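Local coordinates for uncharacterized conserved protein of COG5135 (Nostoc punctiforme, PDB 2I51) that binds flavin mononucleotide and probably works as a flavin-dependent oxidoreductase of the pyridoxamine 5'-phosphate oxidase type, acting on a substrate not yet established, at residues A39-V44 and S63-Q68; T59-A64 and N154-L159. One frame throughout, in Å; residues are numbered along the deposited sequence.

How the contacts relate
After helix 8-17 and strand 26-32, the chain enters strand 38-44, which carries the first half of contact 1, then turns back through strand 55-60 into helix 64-71. Contact 1 closes this short excursion, 39-44 meeting 63-68 across the flavin phosphate. Contact 2 opens on 59-64, sharing Ser63 and Ala64 with contact 1, and closes a much longer loop when 154-159 returns to pair with the end of strand 55-60. The two spans overlap along the chain without nesting. Lys65 NZ and Thr59 OG1, 2.8 Å apart in a probable hydrogen bond, join them, so strand 38-44, the N-terminal part of helix 64-71 and strand 155-169 are tied together round the flavin.

Contact 1: A39-V44 and S63-Q68; sequences ANRTLV and SAKADQ. With FMN (flavin mononucleotide), chain C; EDO (1,2-ethanediol), chain N; EDO (1,2-ethanediol), chain U.
Arg41 crosses Lys65 obliquely, Lys65 CB lying over one face of its guanidinium, near the rim, 3.6 Å from Arg41 NH2. The arginine leaves strand 38-44 with CG in the crowded position between backbone N and carbonyl carbon (chi1 80°), and bends at chi2 and chi3 bring its edge to the FMN phosphate. There NE and NH2 share one oxygen, the shorter bond being Arg41 NH2 to FMN O3P at 2.8 Å. The same NH2 meets Gln68 tip to tip, bonding to Gln68 OE1 at 2.9 Å from above the amide's carbonyl plane. Thr31 fixes both partners, its hydroxyl bonding to Gln68 OE1 and Arg41 NH1. From the helix, Lys65 N bonds to FMN O1P at 2.9 Å, while the lysine chain, bent at chi3 and chi4, curls back so that Lys65 NZ reaches FMN O4' at 2.7 Å and also O1P. Leu43 CD2 packs on the flavin, 3.5 Å from FMN N3. Strand 38-44 and helix 64-71 thus build the FMN phosphate site; Arg89 of the second subunit packs on Arg41 and also bonds to FMN. An alanine in place of this arginine would remove both bonds to O3P and the link to Gln68, and would probably weaken phosphate binding. The two positively charged groups approach to 5.0 Å, measured from Arg41 NE to Lys65 NZ, a closeness the phosphate probably makes tolerable by offsetting their repulsion.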
ATOM      1  N   ALA A  39      -6.905   5.991  -0.462  1.00 14.69           N
ATOM      2  CA  ALA A  39      -5.915   6.188  -1.538  1.00 16.00           C
ATOM      3  C   ALA A  39      -4.636   5.548  -1.060  1.00 15.89           C
ATOM      4  O   ALA A  39      -4.365   5.503   0.129  1.00 17.27           O
ATOM      5  CB  ALA A  39      -5.691   7.687  -1.868  1.00 17.46           C
ATOM      6  N   ASN A  40      -3.871   5.024  -1.982  1.00 12.94           N
ATOM      7  CA  ASN A  40      -2.700   4.226  -1.633  1.00 13.35           C
ATOM      8  C   ASN A  40      -1.658   4.354  -2.731  1.00 14.81           C
ATOM      9  O   ASN A  40      -1.965   4.100  -3.879  1.00 16.07           O
ATOM     10  CB  ASN A  40      -3.161   2.780  -1.499  1.00 14.40           C
ATOM     11  CG  ASN A  40      -2.218   1.899  -0.681  1.00 16.91           C
ATOM     12  OD1 ASN A  40      -1.266   2.377  -0.058  1.00 16.64           O
ATOM     13  ND2 ASN A  40      -2.532   0.557  -0.664  1.00 17.16           N
ATOM     14  N   ARG A  41      -0.427   4.712  -2.364  1.00 13.29           N
ATOM     15  CA  ARG A  41       0.659   4.825  -3.362  1.00 13.53           C
ATOM     16  C   ARG A  41       1.993   4.587  -2.741  1.00 13.01           C
ATOM     17  O   ARG A  41       2.179   4.773  -1.539  1.00 14.64           O
ATOM     18  CB  ARG A  41       0.641   6.180  -4.056  1.00 14.98           C
ATOM     19  CG  ARG A  41       1.247   7.303  -3.297  1.00 14.45           C
ATOM     20  CD  ARG A  41       0.429   7.775  -2.109  1.00 14.32           C
ATOM     21  NE  ARG A  41      -0.812   8.439  -2.460  1.00 14.18           N
ATOM     22  CZ  ARG A  41      -1.829   8.729  -1.652  1.00 13.73           C
ATOM     23  NH1 ARG A  41      -1.928   8.212  -0.415  1.00 16.14           N
ATOM     24  NH2 ARG A  41      -2.791   9.483  -2.105  1.00 17.41           N
ATOM     25  N   THR A  42       2.959   4.230  -3.583  1.00 13.52           N
ATOM     26  CA  THR A  42       4.301   3.973  -3.142  1.00 13.52           C
ATOM     27  C   THR A  42       5.082   5.276  -2.966  1.00 15.19           C
ATOM     28  O   THR A  42       4.953   6.189  -3.817  1.00 14.27           O
ATOM     29  CB  THR A  42       5.038   3.054  -4.138  1.00 15.18           C
ATOM     30  OG1 THR A  42       4.288   1.831  -4.283  1.00 16.01           O
ATOM     31  CG2 THR A  42       6.461   2.705  -3.662  1.00 15.59           C
ATOM     32  N   LEU A  43       5.876   5.339  -1.898  1.00 15.31           N
ATOM     33  CA  LEU A  43       6.834   6.397  -1.692  1.00 14.88           C
ATOM     34  C   LEU A  43       8.168   5.787  -1.345  1.00 15.71           C
ATOM     35  O   LEU A  43       8.244   4.647  -0.915  1.00 16.09           O
ATOM     36  CB  LEU A  43       6.469   7.281  -0.501  1.00 15.35           C
ATOM     37  CG  LEU A  43       5.043   7.801  -0.441  1.00 21.87           C
ATOM     38  CD1 LEU A  43       4.798   8.520   0.925  1.00 22.20           C
ATOM     39  CD2 LEU A  43       4.867   8.666  -1.600  1.00 21.42           C
ATOM     40  N   VAL A  44       9.258   6.541  -1.494  1.00 15.60           N
ATOM     41  CA  VAL A  44      10.580   6.152  -0.986  1.00 15.54           C
ATOM     42  C   VAL A  44      10.790   6.606   0.439  1.00 15.44           C
ATOM     43  O   VAL A  44      10.615   7.798   0.741  1.00 15.79           O
ATOM     44  CB  VAL A  44      11.676   6.815  -1.857  1.00 15.63           C
ATOM     45  CG1 VAL A  44      13.105   6.447  -1.334  1.00 19.86           C
ATOM     46  CG2 VAL A  44      11.515   6.412  -3.340  1.00 19.44           C
ATOM     47  N   SER A  63       0.579  17.417  -6.039  1.00 14.48           N
ATOM     48  CA  SER A  63      -0.010  16.072  -6.080  1.00 16.72           C
ATOM     49  C   SER A  63      -1.322  15.981  -5.273  1.00 16.72           C
ATOM     50  O   SER A  63      -1.618  16.753  -4.354  1.00 17.91           O
ATOM     51  CB  SER A  63       0.978  15.043  -5.608  1.00 19.26           C
ATOM     52  OG  SER A  63       1.208  15.185  -4.235  1.00 19.00           O
ATOM     53  N   ALA A  64      -2.165  15.010  -5.655  1.00 17.52           N
ATOM     54  CA  ALA A  64      -3.416  14.827  -4.972  1.00 15.71           C
ATOM     55  C   ALA A  64      -3.281  14.567  -3.482  1.00 15.26           C
ATOM     56  O   ALA A  64      -4.138  15.014  -2.689  1.00 18.44           O
ATOM     57  CB  ALA A  64      -4.180  13.657  -5.603  1.00 18.73           C
ATOM     58  N   LYS A  65      -2.238  13.841  -3.092  1.00 16.22           N
ATOM     59  CA  LYS A  65      -2.110  13.441  -1.705  1.00 16.78           C
ATOM     60  C   LYS A  65      -1.920  14.689  -0.845  1.00 19.59           C
ATOM     61  O   LYS A  65      -2.257  14.681   0.313  1.00 18.22           O
ATOM     62  CB  LYS A  65      -0.960  12.481  -1.472  1.00 17.15           C
ATOM     63  CG  LYS A  65       0.456  13.109  -1.428  1.00 15.13           C
ATOM     64  CD  LYS A  65       1.550  12.078  -1.332  1.00 17.29           C
ATOM     65  CE  LYS A  65       1.840  11.381  -2.628  1.00 17.18           C
ATOM     66  NZ  LYS A  65       1.998  12.282  -3.848  1.00 17.49           N
ATOM     67  N   ALA A  66      -1.340  15.753  -1.413  1.00 19.83           N
ATOM     68  CA  ALA A  66      -1.110  16.975  -0.599  1.00 21.01           C
ATOM     69  C   ALA A  66      -2.406  17.496  -0.018  1.00 21.96           C
ATOM     70  O   ALA A  66      -2.485  17.750   1.186  1.00 21.14           O
ATOM     71  CB  ALA A  66      -0.357  18.061  -1.403  1.00 23.26           C
ATOM     72  N   ASP A  67      -3.442  17.614  -0.838  1.00 21.63           N
ATOM     73  CA  ASP A  67      -4.701  18.116  -0.320  1.00 21.26           C
ATOM     74  C   ASP A  67      -5.376  17.098   0.583  1.00 21.95           C
ATOM     75  O   ASP A  67      -6.018  17.433   1.574  1.00 21.06           O
ATOM     76  CB  ASP A  67      -5.672  18.482  -1.433  1.00 23.71           C
ATOM     77  CG  ASP A  67      -6.910  19.135  -0.894  1.00 33.65           C
ATOM     78  OD1 ASP A  67      -6.785  20.255  -0.342  1.00 44.48           O
ATOM     79  OD2 ASP A  67      -7.993  18.513  -0.964  1.00 45.05           O
ATOM     80  N   GLN A  68      -5.215  15.816   0.260  1.00 19.08           N
ATOM     81  CA  GLN A  68      -5.826  14.787   1.109  1.00 18.35           C
ATOM     82  C   GLN A  68      -5.235  14.890   2.518  1.00 18.97           C
ATOM     83  O   GLN A  68      -5.958  14.797   3.505  1.00 19.62           O
ATOM     84  CB  GLN A  68      -5.571  13.374   0.575  1.00 18.19           C
ATOM     85  CG  GLN A  68      -6.191  13.089  -0.831  1.00 15.55           C
ATOM     86  CD  GLN A  68      -5.651  11.853  -1.491  1.00 16.12           C
ATOM     87  OE1 GLN A  68      -4.948  11.046  -0.876  1.00 17.49           O
ATOM     88  NE2 GLN A  68      -5.976  11.687  -2.771  1.00 17.90           N
TER
HETATM   89  N1  FMN C 300       5.661   9.972  -5.068  1.00 10.57           N
HETATM   90  C2  FMN C 300       5.999  10.885  -4.140  1.00 13.59           C
HETATM   91  O2  FMN C 300       5.303  11.881  -3.917  1.00 15.73           O
HETATM   92  N3  FMN C 300       7.127  10.684  -3.369  1.00 13.29           N
HETATM   93  C4  FMN C 300       7.944   9.604  -3.528  1.00 13.00           C
HETATM   94  O4  FMN C 300       8.907   9.353  -2.712  1.00 13.19           O
HETATM   95  C4A FMN C 300       7.608   8.656  -4.481  1.00 11.01           C
HETATM   96  N5  FMN C 300       8.414   7.553  -4.706  1.00 12.49           N
HETATM   97  C5A FMN C 300       7.909   6.527  -5.548  1.00 11.36           C
HETATM   98  C6  FMN C 300       8.638   5.367  -5.693  1.00 11.20           C
HETATM   99  C7  FMN C 300       8.217   4.320  -6.530  1.00 11.07           C
HETATM  100  C7M FMN C 300       8.898   2.978  -6.466  1.00 13.80           C
HETATM  101  C8  FMN C 300       7.048   4.528  -7.261  1.00 10.38           C
HETATM  102  C8M FMN C 300       6.406   3.336  -7.982  1.00 12.84           C
HETATM  103  C9  FMN C 300       6.318   5.711  -7.132  1.00 11.36           C
HETATM  104  C9A FMN C 300       6.769   6.731  -6.308  1.00 11.44           C
HETATM  105  N10 FMN C 300       6.082   7.917  -6.180  1.00 12.20           N
HETATM  106  C10 FMN C 300       6.441   8.845  -5.252  1.00 11.26           C
HETATM  107  C1' FMN C 300       4.909   8.251  -7.095  1.00 12.17           C
HETATM  108  C2' FMN C 300       3.618   7.941  -6.326  1.00 12.35           C
HETATM  109  O2' FMN C 300       3.461   6.511  -6.144  1.00 11.53           O
HETATM  110  C3' FMN C 300       2.356   8.553  -6.966  1.00 13.45           C
HETATM  111  O3' FMN C 300       2.321   8.144  -8.319  1.00 14.05           O
HETATM  112  C4' FMN C 300       2.492  10.089  -6.898  1.00 15.24           C
HETATM  113  O4' FMN C 300       3.024  10.580  -5.664  1.00 16.35           O
HETATM  114  C5' FMN C 300       1.088  10.671  -7.047  1.00 15.93           C
HETATM  115  O5' FMN C 300       0.274  10.186  -5.987  1.00 13.89           O
HETATM  116  P   FMN C 300      -0.991  10.999  -5.524  1.00 15.46           P
HETATM  117  O1P FMN C 300      -0.602  12.260  -4.840  1.00 16.15           O
HETATM  118  O2P FMN C 300      -1.797  11.304  -6.826  1.00 19.37           O
HETATM  119  O3P FMN C 300      -1.827  10.080  -4.693  1.00 16.60           O
HETATM  120  C1  EDO N 311      -2.897  19.288  -3.479  1.00 47.96           C
HETATM  121  O1  EDO N 311      -3.719  18.133  -3.648  1.00 33.98           O
HETATM  122  C2  EDO N 311      -2.641  19.875  -4.845  1.00 47.17           C
HETATM  123  O2  EDO N 311      -2.452  21.286  -4.722  1.00 60.09           O
HETATM  124  C1  EDO U 305      -2.145  13.130 -10.031  1.00 29.46           C
HETATM  125  O1  EDO U 305      -2.763  14.387  -9.684  1.00 49.76           O
HETATM  126  C2  EDO U 305      -0.915  13.119  -9.168  1.00 27.21           C
HETATM  127  O2  EDO U 305      -1.479  13.574  -7.980  1.00 23.25           O

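Contact 2: T59-A64 and N154-L159; sequences TDTRSA and NFCLLL. With FMN (flavin mononucleotide), chain C; EDO (1,2-ethanediol), chain N; EDO (1,2-ethanediol), chain U.
An antiparallel strand pair running out into a type I beta turn, Asp60 to Ser63, forms this contact at the wall of the FMN pocket. Thr59 and Cys156 make the hydrogen-bonded pair, with Cys156 N to Thr59 O at 2.9 Å lying almost along the C=O axis; Asp60 and Phe155 follow as the non-hydrogen-bonded pair. One step beyond, Thr61 N meets a lone pair of Asn154 O at 2.9 Å, extending the backbone bonding past the last bridge into the turn. The Asp60 carboxylate, its CG anti to the backbone N (chi1 -164°), organises the polar end. Its OD1 accepts from Arg62 N through the anti lone pair, an Asx turn, and from Arg62 NE, while Arg62 NH2 bridges to Asp60 OD2 at 2.9 Å, so that the guanidinium grips the carboxylate side-on. Asn154 ND2 comes to the same OD2 at 3.0 Å from above the carboxylate plane, and also donates to Phe125 O. With four such bonds the carboxylate is held firmly and probably stays ionised. Ser63 OG and N both bond to Asp60 O, closing the turn. On the Thr59 side, Thr61 CG2 presses on Cys156 SG at 3.2 Å, a tight fit, while Thr59 OG1 turns to the flavin, 2.6 Å from FMN O2. Strand 86-97 flanks 155-169 along its other edge and sends Leu96 against Thr59 and Cys156; on the opposite face helix 107-116 covers Phe155, whose ring meets Trp114 edge-to-face.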
ATOM      1  N   THR A  59       7.321  14.886  -1.265  1.00 14.57           N
ATOM      2  CA  THR A  59       6.215  14.875  -2.218  1.00 14.84           C
ATOM      3  C   THR A  59       6.042  16.256  -2.797  1.00 15.34           C
ATOM      4  O   THR A  59       6.587  17.236  -2.278  1.00 15.49           O
ATOM      5  CB  THR A  59       4.924  14.302  -1.624  1.00 18.09           C
ATOM      6  OG1 THR A  59       4.066  13.829  -2.671  1.00 22.08           O
ATOM      7  CG2 THR A  59       4.217  15.323  -0.738  1.00 19.35           C
ATOM      8  N   ASP A  60       5.302  16.332  -3.887  1.00 15.89           N
ATOM      9  CA  ASP A  60       5.024  17.584  -4.579  1.00 15.84           C
ATOM     10  C   ASP A  60       3.719  18.196  -4.064  1.00 16.30           C
ATOM     11  O   ASP A  60       2.714  17.488  -3.912  1.00 17.12           O
ATOM     12  CB  ASP A  60       4.930  17.273  -6.079  1.00 16.30           C
ATOM     13  CG  ASP A  60       5.023  18.479  -6.967  1.00 19.39           C
ATOM     14  OD1 ASP A  60       4.271  19.452  -6.795  1.00 15.98           O
ATOM     15  OD2 ASP A  60       5.890  18.433  -7.863  1.00 22.71           O
ATOM     16  N   THR A  61       3.701  19.513  -3.804  1.00 16.43           N
ATOM     17  CA  THR A  61       2.479  20.192  -3.341  1.00 16.11           C
ATOM     18  C   THR A  61       1.354  20.070  -4.365  1.00 17.95           C
ATOM     19  O   THR A  61       0.177  20.241  -4.009  1.00 18.08           O
ATOM     20  CB  THR A  61       2.655  21.715  -3.086  1.00 20.46           C
ATOM     21  OG1 THR A  61       3.073  22.332  -4.303  1.00 20.81           O
ATOM     22  CG2 THR A  61       3.693  21.997  -2.018  1.00 26.22           C
ATOM     23  N   ARG A  62       1.693  19.845  -5.632  1.00 16.04           N
ATOM     24  CA  ARG A  62       0.700  19.753  -6.711  1.00 16.91           C
ATOM     25  C   ARG A  62       0.044  18.391  -6.767  1.00 17.23           C
ATOM     26  O   ARG A  62      -0.940  18.222  -7.495  1.00 18.45           O
ATOM     27  CB  ARG A  62       1.375  20.019  -8.067  1.00 16.32           C
ATOM     28  CG  ARG A  62       1.933  21.427  -8.164  1.00 16.65           C
ATOM     29  CD  ARG A  62       2.761  21.633  -9.426  1.00 17.09           C
ATOM     30  NE  ARG A  62       3.882  20.727  -9.501  1.00 17.79           N
ATOM     31  CZ  ARG A  62       4.610  20.492 -10.587  1.00 18.29           C
ATOM     32  NH1 ARG A  62       4.373  21.160 -11.716  1.00 20.36           N
ATOM     33  NH2 ARG A  62       5.593  19.599 -10.551  1.00 19.45           N
ATOM     34  N   SER A  63       0.579  17.417  -6.039  1.00 14.48           N
ATOM     35  CA  SER A  63      -0.010  16.072  -6.080  1.00 16.72           C
ATOM     36  C   SER A  63      -1.322  15.981  -5.273  1.00 16.72           C
ATOM     37  O   SER A  63      -1.618  16.753  -4.354  1.00 17.91           O
ATOM     38  CB  SER A  63       0.978  15.043  -5.608  1.00 19.26           C
ATOM     39  OG  SER A  63       1.208  15.185  -4.235  1.00 19.00           O
ATOM     40  N   ALA A  64      -2.165  15.010  -5.655  1.00 17.52           N
ATOM     41  CA  ALA A  64      -3.416  14.827  -4.972  1.00 15.71           C
ATOM     42  C   ALA A  64      -3.281  14.567  -3.482  1.00 15.26           C
ATOM     43  O   ALA A  64      -4.138  15.014  -2.689  1.00 18.44           O
ATOM     44  CB  ALA A  64      -4.180  13.657  -5.603  1.00 18.73           C
ATOM     45  N   ASN A 154       7.094  24.052  -4.560  1.00 13.95           N
ATOM     46  CA  ASN A 154       6.268  22.866  -4.596  1.00 16.05           C
ATOM     47  C   ASN A 154       6.928  21.644  -3.945  1.00 17.07           C
ATOM     48  O   ASN A 154       6.359  20.565  -3.959  1.00 17.29           O
ATOM     49  CB  ASN A 154       5.843  22.523  -6.005  1.00 16.08           C
ATOM     50  CG  ASN A 154       6.999  22.353  -6.969  1.00 18.46           C
ATOM     51  OD1 ASN A 154       7.845  23.251  -7.100  1.00 20.08           O
ATOM     52  ND2 ASN A 154       7.010  21.259  -7.704  1.00 21.23           N
ATOM     53  N   PHE A 155       8.113  21.816  -3.388  1.00 14.69           N
ATOM     54  CA  PHE A 155       8.746  20.752  -2.611  1.00 14.10           C
ATOM     55  C   PHE A 155       8.226  20.685  -1.198  1.00 14.30           C
ATOM     56  O   PHE A 155       8.291  21.687  -0.471  1.00 14.77           O
ATOM     57  CB  PHE A 155      10.248  21.025  -2.519  1.00 12.61           C
ATOM     58  CG  PHE A 155      10.978  20.009  -1.671  1.00 14.95           C
ATOM     59  CD1 PHE A 155      11.179  18.699  -2.134  1.00 13.20           C
ATOM     60  CD2 PHE A 155      11.522  20.353  -0.434  1.00 13.33           C
ATOM     61  CE1 PHE A 155      11.840  17.769  -1.357  1.00 14.23           C
ATOM     62  CE2 PHE A 155      12.145  19.404   0.350  1.00 13.13           C
ATOM     63  CZ  PHE A 155      12.336  18.133  -0.116  1.00 13.56           C
ATOM     64  N   CYS A 156       7.764  19.485  -0.779  1.00 14.22           N
ATOM     65  CA  CYS A 156       7.365  19.236   0.578  1.00 13.54           C
ATOM     66  C   CYS A 156       8.168  18.130   1.200  1.00 16.40           C
ATOM     67  O   CYS A 156       8.491  17.118   0.561  1.00 15.84           O
ATOM     68  CB  CYS A 156       5.962  18.704   0.607  1.00 16.50           C
ATOM     69  SG  CYS A 156       4.772  19.792  -0.039  1.00 21.76           S
ATOM     70  N   LEU A 157       8.472  18.327   2.474  1.00 13.91           N
ATOM     71  CA  LEU A 157       8.924  17.261   3.384  1.00 16.23           C
ATOM     72  C   LEU A 157       7.645  16.747   4.086  1.00 15.15           C
ATOM     73  O   LEU A 157       6.835  17.483   4.597  1.00 17.84           O
ATOM     74  CB  LEU A 157       9.904  17.790   4.437  1.00 14.66           C
ATOM     75  CG  LEU A 157      10.275  16.806   5.565  1.00 15.39           C
ATOM     76  CD1 LEU A 157      10.961  15.540   5.066  1.00 16.45           C
ATOM     77  CD2 LEU A 157      11.192  17.541   6.584  1.00 17.48           C
ATOM     78  N   LEU A 158       7.468  15.452   4.040  1.00 14.78           N
ATOM     79  CA  LEU A 158       6.325  14.775   4.687  1.00 15.97           C
ATOM     80  C   LEU A 158       6.876  13.913   5.813  1.00 15.59           C
ATOM     81  O   LEU A 158       7.773  13.073   5.576  1.00 16.73           O
ATOM     82  CB  LEU A 158       5.568  13.990   3.637  1.00 16.46           C
ATOM     83  CG  LEU A 158       4.398  13.170   4.091  1.00 19.40           C
ATOM     84  CD1 LEU A 158       3.337  14.084   4.730  1.00 19.90           C
ATOM     85  CD2 LEU A 158       3.833  12.405   2.846  1.00 21.38           C
ATOM     86  N   LEU A 159       6.396  14.134   7.029  1.00 14.79           N
ATOM     87  CA  LEU A 159       6.776  13.321   8.199  1.00 15.96           C
ATOM     88  C   LEU A 159       5.604  12.475   8.644  1.00 16.26           C
ATOM     89  O   LEU A 159       4.483  12.996   8.726  1.00 16.87           O
ATOM     90  CB  LEU A 159       7.166  14.218   9.331  1.00 16.32           C
ATOM     91  CG  LEU A 159       8.338  15.138   9.061  1.00 14.97           C
ATOM     92  CD1 LEU A 159       8.499  16.113  10.289  1.00 18.88           C
ATOM     93  CD2 LEU A 159       9.664  14.425   8.739  1.00 16.51           C
TER
HETATM   94  N1  FMN C 300       5.661   9.972  -5.068  1.00 10.57           N
HETATM   95  C2  FMN C 300       5.999  10.885  -4.140  1.00 13.59           C
HETATM   96  O2  FMN C 300       5.303  11.881  -3.917  1.00 15.73           O
HETATM   97  N3  FMN C 300       7.127  10.684  -3.369  1.00 13.29           N
HETATM   98  C4  FMN C 300       7.944   9.604  -3.528  1.00 13.00           C
HETATM   99  O4  FMN C 300       8.907   9.353  -2.712  1.00 13.19           O
HETATM  100  C4A FMN C 300       7.608   8.656  -4.481  1.00 11.01           C
HETATM  101  N5  FMN C 300       8.414   7.553  -4.706  1.00 12.49           N
HETATM  102  C5A FMN C 300       7.909   6.527  -5.548  1.00 11.36           C
HETATM  103  C6  FMN C 300       8.638   5.367  -5.693  1.00 11.20           C
HETATM  104  C7  FMN C 300       8.217   4.320  -6.530  1.00 11.07           C
HETATM  105  C7M FMN C 300       8.898   2.978  -6.466  1.00 13.80           C
HETATM  106  C8  FMN C 300       7.048   4.528  -7.261  1.00 10.38           C
HETATM  107  C8M FMN C 300       6.406   3.336  -7.982  1.00 12.84           C
HETATM  108  C9  FMN C 300       6.318   5.711  -7.132  1.00 11.36           C
HETATM  109  C9A FMN C 300       6.769   6.731  -6.308  1.00 11.44           C
HETATM  110  N10 FMN C 300       6.082   7.917  -6.180  1.00 12.20           N
HETATM  111  C10 FMN C 300       6.441   8.845  -5.252  1.00 11.26           C
HETATM  112  C1' FMN C 300       4.909   8.251  -7.095  1.00 12.17           C
HETATM  113  C2' FMN C 300       3.618   7.941  -6.326  1.00 12.35           C
HETATM  114  O2' FMN C 300       3.461   6.511  -6.144  1.00 11.53           O
HETATM  115  C3' FMN C 300       2.356   8.553  -6.966  1.00 13.45           C
HETATM  116  O3' FMN C 300       2.321   8.144  -8.319  1.00 14.05           O
HETATM  117  C4' FMN C 300       2.492  10.089  -6.898  1.00 15.24           C
HETATM  118  O4' FMN C 300       3.024  10.580  -5.664  1.00 16.35           O
HETATM  119  C5' FMN C 300       1.088  10.671  -7.047  1.00 15.93           C
HETATM  120  O5' FMN C 300       0.274  10.186  -5.987  1.00 13.89           O
HETATM  121  P   FMN C 300      -0.991  10.999  -5.524  1.00 15.46           P
HETATM  122  O1P FMN C 300      -0.602  12.260  -4.840  1.00 16.15           O
HETATM  123  O2P FMN C 300      -1.797  11.304  -6.826  1.00 19.37           O
HETATM  124  O3P FMN C 300      -1.827  10.080  -4.693  1.00 16.60           O
HETATM  125  C1  EDO N 311      -2.897  19.288  -3.479  1.00 47.96           C
HETATM  126  O1  EDO N 311      -3.719  18.133  -3.648  1.00 33.98           O
HETATM  127  C2  EDO N 311      -2.641  19.875  -4.845  1.00 47.17           C
HETATM  128  O2  EDO N 311      -2.452  21.286  -4.722  1.00 60.09           O
HETATM  129  C1  EDO U 305      -2.145  13.130 -10.031  1.00 29.46           C
HETATM  130  O1  EDO U 305      -2.763  14.387  -9.684  1.00 49.76           O
HETATM  131  C2  EDO U 305      -0.915  13.119  -9.168  1.00 27.21           C
HETATM  132  O2  EDO U 305      -1.479  13.574  -7.980  1.00 23.25           O